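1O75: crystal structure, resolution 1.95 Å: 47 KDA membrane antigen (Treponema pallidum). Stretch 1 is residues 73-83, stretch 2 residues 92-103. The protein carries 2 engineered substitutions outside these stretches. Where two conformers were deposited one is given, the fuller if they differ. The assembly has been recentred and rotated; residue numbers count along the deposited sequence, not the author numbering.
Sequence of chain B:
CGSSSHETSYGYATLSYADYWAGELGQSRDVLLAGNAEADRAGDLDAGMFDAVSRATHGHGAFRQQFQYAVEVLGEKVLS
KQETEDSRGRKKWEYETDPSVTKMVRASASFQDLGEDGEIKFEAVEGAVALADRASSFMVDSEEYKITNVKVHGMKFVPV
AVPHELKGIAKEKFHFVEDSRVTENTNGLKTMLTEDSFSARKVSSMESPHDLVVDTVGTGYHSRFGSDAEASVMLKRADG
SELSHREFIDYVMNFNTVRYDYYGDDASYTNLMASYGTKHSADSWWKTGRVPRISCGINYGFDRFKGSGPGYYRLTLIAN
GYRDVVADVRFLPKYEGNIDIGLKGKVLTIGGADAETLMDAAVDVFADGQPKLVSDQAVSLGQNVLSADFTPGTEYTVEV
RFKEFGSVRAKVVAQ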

# COMPACT_ATOMS: atom_id res chain seq x y z
N VAL B 73 20.10 6.58 -17.45
CA VAL B 73 19.07 7.56 -17.20
C VAL B 73 19.45 8.85 -17.90
O VAL B 73 20.63 9.16 -18.07
N LEU B 74 18.43 9.57 -18.33
CA LEU B 74 18.58 10.85 -19.00
C LEU B 74 17.91 11.88 -18.10
O LEU B 74 16.81 11.63 -17.59
N GLY B 75 18.55 13.03 -17.92
CA GLY B 75 17.97 14.07 -17.08
C GLY B 75 18.14 15.47 -17.65
O GLY B 75 19.00 15.69 -18.51
N GLU B 76 17.33 16.41 -17.17
CA GLU B 76 17.39 17.80 -17.61
C GLU B 76 18.01 18.65 -16.52
O GLU B 76 17.73 18.47 -15.33
N LYS B 77 18.84 19.60 -16.93
CA LYS B 77 19.50 20.48 -15.97
C LYS B 77 18.52 21.16 -15.04
O LYS B 77 17.52 21.73 -15.46
N VAL B 78 18.82 21.07 -13.74
CA VAL B 78 17.98 21.70 -12.72
C VAL B 78 18.34 23.19 -12.58
O VAL B 78 19.52 23.52 -12.42
N LEU B 79 17.33 24.06 -12.64
CA LEU B 79 17.47 25.50 -12.50
C LEU B 79 17.06 25.92 -11.09
O LEU B 79 17.56 26.91 -10.55
N SER B 80 16.13 25.19 -10.50
CA SER B 80 15.73 25.50 -9.12
C SER B 80 14.97 24.34 -8.53
O SER B 80 14.41 23.52 -9.27
N LYS B 81 14.97 24.24 -7.22
CA LYS B 81 14.21 23.18 -6.59
C LYS B 81 13.82 23.59 -5.18
O LYS B 81 14.46 24.45 -4.57
N GLN B 82 12.72 22.99 -4.71
CA GLN B 82 12.15 23.29 -3.41
C GLN B 82 11.75 21.97 -2.74
O GLN B 82 11.25 21.05 -3.40
N GLU B 83 11.98 21.87 -1.44
CA GLU B 83 11.65 20.64 -0.75
C GLU B 83 10.19 20.65 -0.30
O GLU B 83 9.66 21.69 0.08
N LYS B 92 10.57 15.21 -0.42
CA LYS B 92 10.72 15.03 -1.86
C LYS B 92 10.98 16.44 -2.43
O LYS B 92 10.83 17.44 -1.71
N TRP B 93 11.33 16.51 -3.71
CA TRP B 93 11.66 17.79 -4.35
C TRP B 93 10.85 18.12 -5.58
O TRP B 93 10.52 17.24 -6.36
N GLU B 94 10.54 19.41 -5.74
CA GLU B 94 9.78 19.90 -6.88
C GLU B 94 10.81 20.75 -7.62
O GLU B 94 11.56 21.51 -7.00
N TYR B 95 10.86 20.61 -8.94
CA TYR B 95 11.88 21.24 -9.75
C TYR B 95 11.47 22.14 -10.89
O TYR B 95 10.33 22.15 -11.34
N GLU B 96 12.48 22.87 -11.37
CA GLU B 96 12.38 23.73 -12.53
C GLU B 96 13.62 23.29 -13.30
O GLU B 96 14.71 23.15 -12.72
N THR B 97 13.48 23.01 -14.59
CA THR B 97 14.63 22.55 -15.35
C THR B 97 14.78 23.28 -16.67
O THR B 97 13.90 23.99 -17.09
N ASP B 98 15.91 23.05 -17.33
CA ASP B 98 16.17 23.63 -18.64
C ASP B 98 16.16 22.43 -19.58
O ASP B 98 17.11 21.65 -19.60
N PRO B 99 15.08 22.24 -20.35
CA PRO B 99 15.03 21.09 -21.26
C PRO B 99 16.15 21.00 -22.31
O PRO B 99 16.43 19.91 -22.81
N SER B 100 16.79 22.12 -22.62
CA SER B 100 17.84 22.12 -23.65
C SER B 100 19.19 21.61 -23.16
O SER B 100 20.09 21.37 -23.96
N VAL B 101 19.34 21.45 -21.85
CA VAL B 101 20.61 20.96 -21.35
C VAL B 101 20.37 19.60 -20.68
O VAL B 101 19.84 19.53 -19.58
N THR B 102 20.76 18.53 -21.37
CA THR B 102 20.56 17.20 -20.83
C THR B 102 21.87 16.43 -20.68
O THR B 102 22.90 16.80 -21.23
N LYS B 103 21.81 15.35 -19.92
CA LYS B 103 22.97 14.53 -19.69
C LYS B 103 22.45 13.10 -19.54
O LYS B 103 21.36 12.88 -19.02

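The two stretches run antiparallel and pair through their backbones, so most side chains lie on one face of the sheet or the other. Glu 76, Val 78, Lys 81 and Glu 83 share a face with Thr 102, Thr 97, Tyr 95 and Trp 93. Ser 80 and Gln 82 share the opposite face with Glu 96 and Glu 94.

Val 73 (m) points sideways and its side chain stays clear of stretch 2. Leu 74 also starts sideways, but its t, p rotamer brings the end nearer, with CD1 4.1 Å from CB of Thr 102. Gly 75 has no side chain and joins Lys 103 through the backbone alone.

Glu 76 is buried. Its m, t rotamer carries the carboxylate to Thr 97 (p), whose OG1 donates a 2.7 Å hydrogen bond to OE1 of Glu 76. OE2 of Glu 76 lies 3.7 Å from CB of Pro 99 and is hydrogen-bonded elsewhere in the structure.

Lys 77 is t at all four chi angles. Its CB packs 3.8 Å from CB of Val 101 (t), while its end leads away from stretch 2. One water restores the link: it accepts from NZ of Lys 77 at 2.8 Å and donates to OD2 of Asp 98 at 2.9 Å. OD1 of Asp 98 (t) instead accepts from N and OG of Ser 100 within the turn.

Val 78 (t) makes an apolar contact, CG2 to CD1 of Tyr 95 at 3.7 Å. Tyr 95 is m, and its OH is satisfied elsewhere. Next comes a beta bulge, where the register shifts by one. Here Leu 79 (m, t) points toward stretch 2, and its CD1 lies 3.6 Å from O of Thr 97 and 3.9 Å from CB of Asp 98.

Ser 80 (p) sets OG 3.2 Å from CB of Glu 96 (t, t).

Lys 81 has a p chi1 and is t beyond it. The extended chain places CD 3.5 Å from CE1 of Tyr 95 and 3.9 Å from CD1 of Trp 93. Its NZ sits over the face of the Trp 93 five-membered ring, 4.4 Å from the centroid, in a cation-pi interaction.

Gln 82 (p, t) turns its end nearer to stretch 2. NE2 of Gln 82 donates to OE2 of Glu 94 (m, t) at 3.2 Å, adding a side-chain link to the backbone pair.

Glu 83 (t, t) brings OE2 3.3 Å from CZ2 of Trp 93 (m). Lys 92 (p) points away.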

# COMPACT_ATOMS: atom_id res chain seq x y z
CB VAL B 73 18.87 7.82 -15.68
CG1 VAL B 73 18.30 6.58 -15.01
CG2 VAL B 73 20.19 8.18 -15.03
CB LEU B 74 17.85 10.84 -20.34
CG LEU B 74 17.87 12.15 -21.13
CD1 LEU B 74 19.26 12.31 -21.74
CD2 LEU B 74 16.81 12.14 -22.24
CB GLU B 76 16.00 18.34 -17.92
CG GLU B 76 15.22 17.51 -18.89
CD GLU B 76 13.85 18.08 -19.16
OE1 GLU B 76 13.26 18.72 -18.26
OE2 GLU B 76 13.34 17.87 -20.28
CB LYS B 77 20.34 21.55 -16.68
CG LYS B 77 21.15 22.40 -15.68
CD LYS B 77 21.71 23.63 -16.37
CE LYS B 77 22.38 24.57 -15.38
NZ LYS B 77 22.73 25.86 -16.08
CB VAL B 78 18.19 21.03 -11.35
CG1 VAL B 78 17.53 21.86 -10.27
CG2 VAL B 78 17.59 19.61 -11.38
CB LEU B 79 16.60 26.23 -13.53
CG LEU B 79 17.03 26.00 -14.98
CD1 LEU B 79 16.04 26.67 -15.90
CD2 LEU B 79 18.45 26.55 -15.20
CB SER B 80 14.86 26.75 -9.05
OG SER B 80 13.53 26.48 -9.45
CB LYS B 81 14.96 21.85 -6.62
CG LYS B 81 16.22 21.73 -5.82
CD LYS B 81 16.57 20.25 -5.81
CE LYS B 81 17.75 19.91 -4.94
NZ LYS B 81 18.02 18.44 -4.99
CB GLN B 82 10.92 24.20 -3.62
CG GLN B 82 9.99 23.66 -4.74
CD GLN B 82 8.94 24.67 -5.26
OE1 GLN B 82 9.29 25.70 -5.87
NE2 GLN B 82 7.67 24.37 -5.03
CB GLU B 83 12.56 20.43 0.46
CG GLU B 83 12.41 19.06 1.10
CD GLU B 83 13.31 18.86 2.33
OE1 GLU B 83 13.06 19.49 3.39
OE2 GLU B 83 14.27 18.08 2.23
CB LYS B 92 9.45 14.45 -2.49
CG LYS B 92 8.24 15.29 -2.25
CD LYS B 92 7.03 14.74 -2.97
CE LYS B 92 7.18 14.88 -4.46
NZ LYS B 92 6.02 14.24 -5.14
CB TRP B 93 13.15 17.80 -4.70
CG TRP B 93 14.00 17.83 -3.47
CD1 TRP B 93 14.46 18.94 -2.83
CD2 TRP B 93 14.31 16.71 -2.63
NE1 TRP B 93 15.03 18.59 -1.63
CE2 TRP B 93 14.95 17.23 -1.47
CE3 TRP B 93 14.11 15.32 -2.72
CZ2 TRP B 93 15.39 16.40 -0.42
CZ3 TRP B 93 14.55 14.50 -1.67
CH2 TRP B 93 15.18 15.05 -0.53
CB GLU B 94 8.57 20.68 -6.41
CG GLU B 94 7.45 19.69 -6.07
CD GLU B 94 6.44 20.25 -5.12
OE1 GLU B 94 5.45 19.54 -4.84
OE2 GLU B 94 6.66 21.39 -4.65
CB TYR B 95 12.72 20.15 -10.43
CG TYR B 95 13.35 19.10 -9.55
CD1 TYR B 95 14.67 19.23 -9.15
CD2 TYR B 95 12.65 17.94 -9.19
CE1 TYR B 95 15.30 18.23 -8.43
CE2 TYR B 95 13.28 16.92 -8.45
CZ TYR B 95 14.61 17.08 -8.08
OH TYR B 95 15.28 16.12 -7.35
CB GLU B 96 12.46 25.20 -12.14
CG GLU B 96 12.04 26.14 -13.25
CD GLU B 96 12.13 27.60 -12.85
OE1 GLU B 96 11.63 27.95 -11.75
OE2 GLU B 96 12.68 28.40 -13.64
CB THR B 97 14.51 21.06 -15.70
OG1 THR B 97 13.50 20.91 -16.71
CG2 THR B 97 14.12 20.25 -14.46
CB ASP B 98 17.55 24.29 -18.65
CG ASP B 98 17.88 24.96 -19.98
OD1 ASP B 98 17.17 24.69 -20.98
OD2 ASP B 98 18.86 25.74 -20.02
CB PRO B 99 13.66 21.21 -21.91
CG PRO B 99 12.85 21.97 -20.89
CD PRO B 99 13.83 23.01 -20.41
CB SER B 100 18.01 23.53 -24.24
OG SER B 100 18.55 24.43 -23.28
CB VAL B 101 21.24 21.96 -20.34
CG1 VAL B 101 22.58 21.45 -19.86
CG2 VAL B 101 21.41 23.32 -21.01
CB THR B 102 19.62 16.39 -21.72
OG1 THR B 102 20.22 16.19 -23.01
CG2 THR B 102 18.29 17.14 -21.91
CB LYS B 103 23.67 14.97 -18.42
CG LYS B 103 25.04 14.36 -18.21
CD LYS B 103 26.09 14.95 -19.17
CE LYS B 103 26.41 16.41 -18.82
NZ LYS B 103 27.62 16.92 -19.54
O HOH W 1 20.79 26.49 -18.06